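Nsp9 (PDB 5YM6) probably binds single-stranded nucleic acid as part of the coronavirus replication machinery, with dimerization strengthening its grip on nucleic acid. Local coordinates at residues L39-V52 with K60-A72. Sequence-based numbering, arbitrary orientation.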
loop_
_atom_site.group_PDB
_atom_site.type_symbol
_atom_site.label_atom_id
_atom_site.label_comp_id
_atom_site.label_asym_id
_atom_site.label_seq_id
_atom_site.Cartn_x
_atom_site.Cartn_y
_atom_site.Cartn_z
ATOM N N LEU B 39 -5.974 -13.272 -0.156
ATOM C CA LEU B 39 -5.492 -13.173 -1.537
ATOM C C LEU B 39 -5.918 -11.833 -2.126
ATOM O O LEU B 39 -7.106 -11.541 -2.205
ATOM C CB LEU B 39 -6.026 -14.326 -2.383
ATOM C CG LEU B 39 -5.657 -14.248 -3.869
ATOM C CD1 LEU B 39 -4.161 -14.342 -3.981
ATOM C CD2 LEU B 39 -6.357 -15.335 -4.670
ATOM N N VAL B 40 -4.946 -11.028 -2.535
ATOM C CA VAL B 40 -5.227 -9.671 -3.024
ATOM C C VAL B 40 -5.064 -9.507 -4.531
ATOM O O VAL B 40 -5.842 -8.795 -5.174
ATOM C CB VAL B 40 -4.326 -8.652 -2.301
ATOM C CG1 VAL B 40 -4.464 -7.259 -2.935
ATOM C CG2 VAL B 40 -4.692 -8.625 -0.821
ATOM N N ALA B 41 -4.055 -10.161 -5.101
ATOM C CA ALA B 41 -3.768 -10.010 -6.531
ATOM C C ALA B 41 -3.038 -11.205 -7.117
ATOM O O ALA B 41 -2.421 -11.991 -6.388
ATOM C CB ALA B 41 -2.946 -8.733 -6.767
ATOM N N ILE B 42 -3.092 -11.334 -8.447
ATOM C CA ILE B 42 -2.256 -12.303 -9.138
ATOM C C ILE B 42 -1.572 -11.616 -10.304
ATOM O O ILE B 42 -2.068 -10.596 -10.795
ATOM C CB ILE B 42 -3.062 -13.501 -9.641
ATOM C CG1 ILE B 42 -4.121 -13.052 -10.655
ATOM C CG2 ILE B 42 -3.707 -14.226 -8.452
ATOM C CD1 ILE B 42 -4.716 -14.183 -11.460
ATOM N N THR B 43 -0.423 -12.148 -10.712
ATOM C CA THR B 43 0.190 -11.743 -11.975
ATOM C C THR B 43 0.419 -12.940 -12.885
ATOM O O THR B 43 0.595 -14.072 -12.440
ATOM C CB THR B 43 1.526 -11.009 -11.779
ATOM O OG1 THR B 43 2.457 -11.863 -11.098
ATOM C CG2 THR B 43 1.325 -9.720 -10.988
ATOM N N SER B 44 0.382 -12.666 -14.182
ATOM C CA SER B 44 0.425 -13.698 -15.206
ATOM C C SER B 44 0.888 -13.064 -16.501
ATOM O O SER B 44 0.725 -11.870 -16.680
ATOM C CB SER B 44 -0.958 -14.316 -15.404
ATOM O OG SER B 44 -0.971 -15.175 -16.525
ATOM N N THR B 45 1.439 -13.859 -17.411
ATOM C CA THR B 45 1.731 -13.347 -18.739
ATOM C C THR B 45 0.473 -13.399 -19.617
ATOM O O THR B 45 0.458 -12.859 -20.725
ATOM C CB THR B 45 2.871 -14.129 -19.407
ATOM O OG1 THR B 45 2.566 -15.525 -19.376
ATOM C CG2 THR B 45 4.178 -13.889 -18.663
ATOM N N LYS B 46 -0.585 -14.034 -19.121
ATOM C CA LYS B 46 -1.839 -14.135 -19.881
ATOM C C LYS B 46 -2.710 -12.910 -19.617
ATOM O O LYS B 46 -2.820 -12.468 -18.464
ATOM C CB LYS B 46 -2.603 -15.408 -19.518
ATOM C CG LYS B 46 -1.904 -16.717 -19.884
ATOM C CD LYS B 46 -2.833 -17.917 -19.667
ATOM C CE LYS B 46 -4.116 -17.776 -20.489
ATOM N NZ LYS B 46 -5.165 -18.816 -20.225
ATOM N N ASP B 47 -3.340 -12.373 -20.662
ATOM C CA ASP B 47 -4.164 -11.177 -20.496
ATOM C C ASP B 47 -5.662 -11.486 -20.407
ATOM O O ASP B 47 -6.479 -10.568 -20.314
ATOM C CB ASP B 47 -3.895 -10.171 -21.630
ATOM C CG ASP B 47 -4.435 -10.621 -22.998
ATOM O OD1 ASP B 47 -4.886 -11.771 -23.166
ATOM O OD2 ASP B 47 -4.390 -9.790 -23.927
ATOM N N ASN B 48 -6.014 -12.771 -20.387
ATOM C CA ASN B 48 -7.417 -13.169 -20.465
ATOM C C ASN B 48 -7.934 -13.949 -19.262
ATOM O O ASN B 48 -8.881 -14.722 -19.392
ATOM C CB ASN B 48 -7.668 -13.998 -21.734
ATOM C CG ASN B 48 -6.815 -15.258 -21.798
ATOM O OD1 ASN B 48 -5.693 -15.272 -21.324
ATOM N ND2 ASN B 48 -7.359 -16.323 -22.388
ATOM N N LEU B 49 -7.343 -13.738 -18.088
ATOM C CA LEU B 49 -7.798 -14.469 -16.911
ATOM C C LEU B 49 -9.115 -13.890 -16.385
ATOM O O LEU B 49 -9.316 -12.674 -16.370
ATOM C CB LEU B 49 -6.728 -14.449 -15.808
ATOM C CG LEU B 49 -5.381 -15.026 -16.255
ATOM C CD1 LEU B 49 -4.416 -15.090 -15.088
ATOM C CD2 LEU B 49 -5.563 -16.420 -16.879
ATOM N N LYS B 50 -9.999 -14.773 -15.937
ATOM C CA LYS B 50 -11.291 -14.353 -15.423
ATOM C C LYS B 50 -11.472 -14.657 -13.938
ATOM O O LYS B 50 -12.043 -13.852 -13.199
ATOM C CB LYS B 50 -12.411 -15.018 -16.228
ATOM C CG LYS B 50 -13.810 -14.652 -15.756
ATOM C CD LYS B 50 -14.871 -15.374 -16.565
ATOM C CE LYS B 50 -16.260 -15.142 -15.984
ATOM N NZ LYS B 50 -17.278 -15.914 -16.750
ATOM N N THR B 51 -11.013 -15.818 -13.497
ATOM C CA THR B 51 -11.184 -16.201 -12.102
ATOM C C THR B 51 -9.919 -16.822 -11.548
ATOM O O THR B 51 -9.024 -17.222 -12.298
ATOM C CB THR B 51 -12.365 -17.197 -11.892
ATOM O OG1 THR B 51 -12.100 -18.439 -12.564
ATOM C CG2 THR B 51 -13.675 -16.611 -12.391
ATOM N N VAL B 52 -9.850 -16.894 -10.227
ATOM C CA VAL B 52 -8.737 -17.570 -9.579
ATOM C C VAL B 52 -9.298 -18.434 -8.461
ATOM O O VAL B 52 -10.256 -18.058 -7.780
ATOM C CB VAL B 52 -7.686 -16.581 -9.055
ATOM C CG1 VAL B 52 -8.295 -15.627 -8.010
ATOM C CG2 VAL B 52 -6.494 -17.325 -8.479
ATOM N N LYS B 60 -12.389 -24.680 -0.788
ATOM C CA LYS B 60 -12.060 -24.212 -2.135
ATOM C C LYS B 60 -13.069 -23.192 -2.656
ATOM O O LYS B 60 -14.277 -23.441 -2.676
ATOM C CB LYS B 60 -11.978 -25.397 -3.094
ATOM C CG LYS B 60 -11.472 -25.050 -4.481
ATOM C CD LYS B 60 -10.345 -25.986 -4.899
ATOM C CE LYS B 60 -10.717 -26.822 -6.125
ATOM N NZ LYS B 60 -11.333 -26.023 -7.227
ATOM N N THR B 61 -12.570 -22.042 -3.089
ATOM C CA THR B 61 -13.445 -20.979 -3.556
ATOM C C THR B 61 -12.926 -20.309 -4.825
ATOM O O THR B 61 -11.723 -20.112 -4.992
ATOM C CB THR B 61 -13.639 -19.904 -2.480
ATOM O OG1 THR B 61 -14.329 -18.784 -3.049
ATOM C CG2 THR B 61 -12.295 -19.444 -1.941
ATOM N N VAL B 62 -13.854 -19.964 -5.705
ATOM C CA VAL B 62 -13.535 -19.293 -6.947
ATOM C C VAL B 62 -13.787 -17.794 -6.800
ATOM O O VAL B 62 -14.890 -17.366 -6.441
ATOM C CB VAL B 62 -14.358 -19.867 -8.112
ATOM C CG1 VAL B 62 -14.048 -19.134 -9.397
ATOM C CG2 VAL B 62 -14.072 -21.360 -8.263
ATOM N N LEU B 63 -12.748 -17.004 -7.057
ATOM C CA LEU B 63 -12.832 -15.552 -6.936
ATOM C C LEU B 63 -12.734 -14.871 -8.291
ATOM O O LEU B 63 -11.938 -15.282 -9.135
ATOM C CB LEU B 63 -11.723 -15.026 -6.038
ATOM C CG LEU B 63 -11.664 -15.637 -4.641
ATOM C CD1 LEU B 63 -10.503 -15.036 -3.887
ATOM C CD2 LEU B 63 -12.976 -15.383 -3.920
ATOM N N ASN B 64 -13.520 -13.820 -8.492
ATOM C CA ASN B 64 -13.445 -13.064 -9.737
ATOM C C ASN B 64 -12.274 -12.107 -9.738
ATOM O O ASN B 64 -11.909 -11.561 -8.695
ATOM C CB ASN B 64 -14.734 -12.281 -9.979
ATOM C CG ASN B 64 -15.917 -13.185 -10.207
ATOM O OD1 ASN B 64 -15.820 -14.182 -10.930
ATOM N ND2 ASN B 64 -17.028 -12.875 -9.556
ATOM N N LEU B 65 -11.703 -11.900 -10.921
ATOM C CA LEU B 65 -10.608 -10.946 -11.115
ATOM C C LEU B 65 -11.098 -9.637 -11.728
ATOM O O LEU B 65 -11.956 -9.651 -12.618
ATOM C CB LEU B 65 -9.553 -11.540 -12.035
ATOM C CG LEU B 65 -9.003 -12.884 -11.576
ATOM C CD1 LEU B 65 -8.167 -13.521 -12.682
ATOM C CD2 LEU B 65 -8.199 -12.668 -10.308
ATOM N N ASP B 66 -10.518 -8.523 -11.285
ATOM C CA ASP B 66 -10.654 -7.243 -11.987
ATOM C C ASP B 66 -9.872 -7.293 -13.295
ATOM O O ASP B 66 -9.028 -8.152 -13.461
ATOM C CB ASP B 66 -10.166 -6.094 -11.099
ATOM C CG ASP B 66 -11.119 -5.798 -9.963
ATOM O OD1 ASP B 66 -12.287 -6.198 -10.071
ATOM O OD2 ASP B 66 -10.704 -5.165 -8.968
ATOM N N PRO B 67 -10.179 -6.391 -14.247
ATOM C CA PRO B 67 -9.473 -6.415 -15.536
ATOM C C PRO B 67 -7.977 -6.215 -15.343
ATOM O O PRO B 67 -7.583 -5.531 -14.411
ATOM C CB PRO B 67 -10.101 -5.248 -16.317
ATOM C CG PRO B 67 -10.810 -4.410 -15.290
ATOM C CD PRO B 67 -11.234 -5.360 -14.207
ATOM N N PRO B 68 -7.156 -6.823 -16.209
ATOM C CA PRO B 68 -5.696 -6.773 -16.042
ATOM C C PRO B 68 -5.119 -5.371 -16.199
ATOM O O PRO B 68 -5.646 -4.545 -16.948
ATOM C CB PRO B 68 -5.184 -7.703 -17.149
ATOM C CG PRO B 68 -6.295 -7.776 -18.142
ATOM C CD PRO B 68 -7.548 -7.710 -17.312
ATOM N N MET B 69 -4.052 -5.102 -15.466
ATOM C CA MET B 69 -3.255 -3.914 -15.716
ATOM C C MET B 69 -1.854 -4.313 -16.141
ATOM O O MET B 69 -1.256 -5.223 -15.586
ATOM C CB MET B 69 -3.204 -3.034 -14.487
ATOM C CG MET B 69 -4.568 -2.663 -13.985
ATOM S SD MET B 69 -4.386 -1.489 -12.660
ATOM C CE MET B 69 -3.881 -0.045 -13.598
ATOM N N ARG B 70 -1.329 -3.604 -17.124
ATOM C CA ARG B 70 -0.078 -3.989 -17.750
ATOM C C ARG B 70 1.122 -3.328 -17.076
ATOM O O ARG B 70 1.063 -2.156 -16.700
ATOM C CB ARG B 70 -0.140 -3.628 -19.238
ATOM C CG ARG B 70 1.095 -3.954 -20.033
ATOM C CD ARG B 70 0.977 -3.391 -21.441
ATOM N NE ARG B 70 -0.230 -3.861 -22.115
ATOM C CZ ARG B 70 -0.235 -4.749 -23.105
ATOM N NH1 ARG B 70 0.907 -5.263 -23.550
ATOM N NH2 ARG B 70 -1.382 -5.122 -23.657
ATOM N N PHE B 71 2.201 -4.083 -16.892
ATOM C CA PHE B 71 3.483 -3.471 -16.536
ATOM C C PHE B 71 4.649 -4.337 -17.012
ATOM O O PHE B 71 4.469 -5.510 -17.336
ATOM C CB PHE B 71 3.584 -3.206 -15.024
ATOM C CG PHE B 71 3.728 -4.448 -14.179
ATOM C CD1 PHE B 71 2.623 -5.220 -13.858
ATOM C CD2 PHE B 71 4.964 -4.820 -13.682
ATOM C CE1 PHE B 71 2.755 -6.358 -13.072
ATOM C CE2 PHE B 71 5.103 -5.954 -12.893
ATOM C CZ PHE B 71 3.998 -6.724 -12.589
ATOM N N ALA B 72 5.839 -3.743 -17.058
ATOM C CA ALA B 72 7.024 -4.411 -17.596
ATOM C C ALA B 72 7.786 -5.193 -16.526
ATOM O O ALA B 72 8.231 -4.621 -15.529
ATOM C CB ALA B 72 7.942 -3.392 -18.252
HETATM O O HOH W 1 -10.355 -10.065 -15.682
HETATM O O HOH W 2 -13.535 -11.593 -13.696
#
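Leu65 sends its side chain in among Ile42, Leu49 and Val52, so that this one residue of the 60-72 segment touches both strand 36-44 and strand 49-55. Its CD1 lies 3.6 Å from Leu49 CB, CD2 reaches Val52 CG1 and meets that side chain at about a right angle, and both methyls meet the end of Ile42, CD1 at 3.7 Å from Ile42 CD1. The backbone holds the leucine in place, its N donating to Lys50 O at 3.0 Å. Water 2 bridges that same Lys50 oxygen to Leu65 O. The same run of bonds continues into the antiparallel 49-55/60-64 hairpin of the nsp9 barrel-like fold, where Val52 and Leu63 are a hydrogen-bonded pair: Leu63 N to Val52 O is 2.8 Å, and Val52 N returns a bond to Leu63 O. Val52 CG1, set between its own N and carbonyl carbon (chi1 61°), packs on Leu63 CB. Thr51 and Asn64 occupy the other face, Thr51 CG2 lying 3.6 Å from Asn64 OD1, while Thr51 OG1 hydrogen-bonds Gln17 on strand 8-18. Further along, Pro68 CG rests 3.5 Å from Asp47 O.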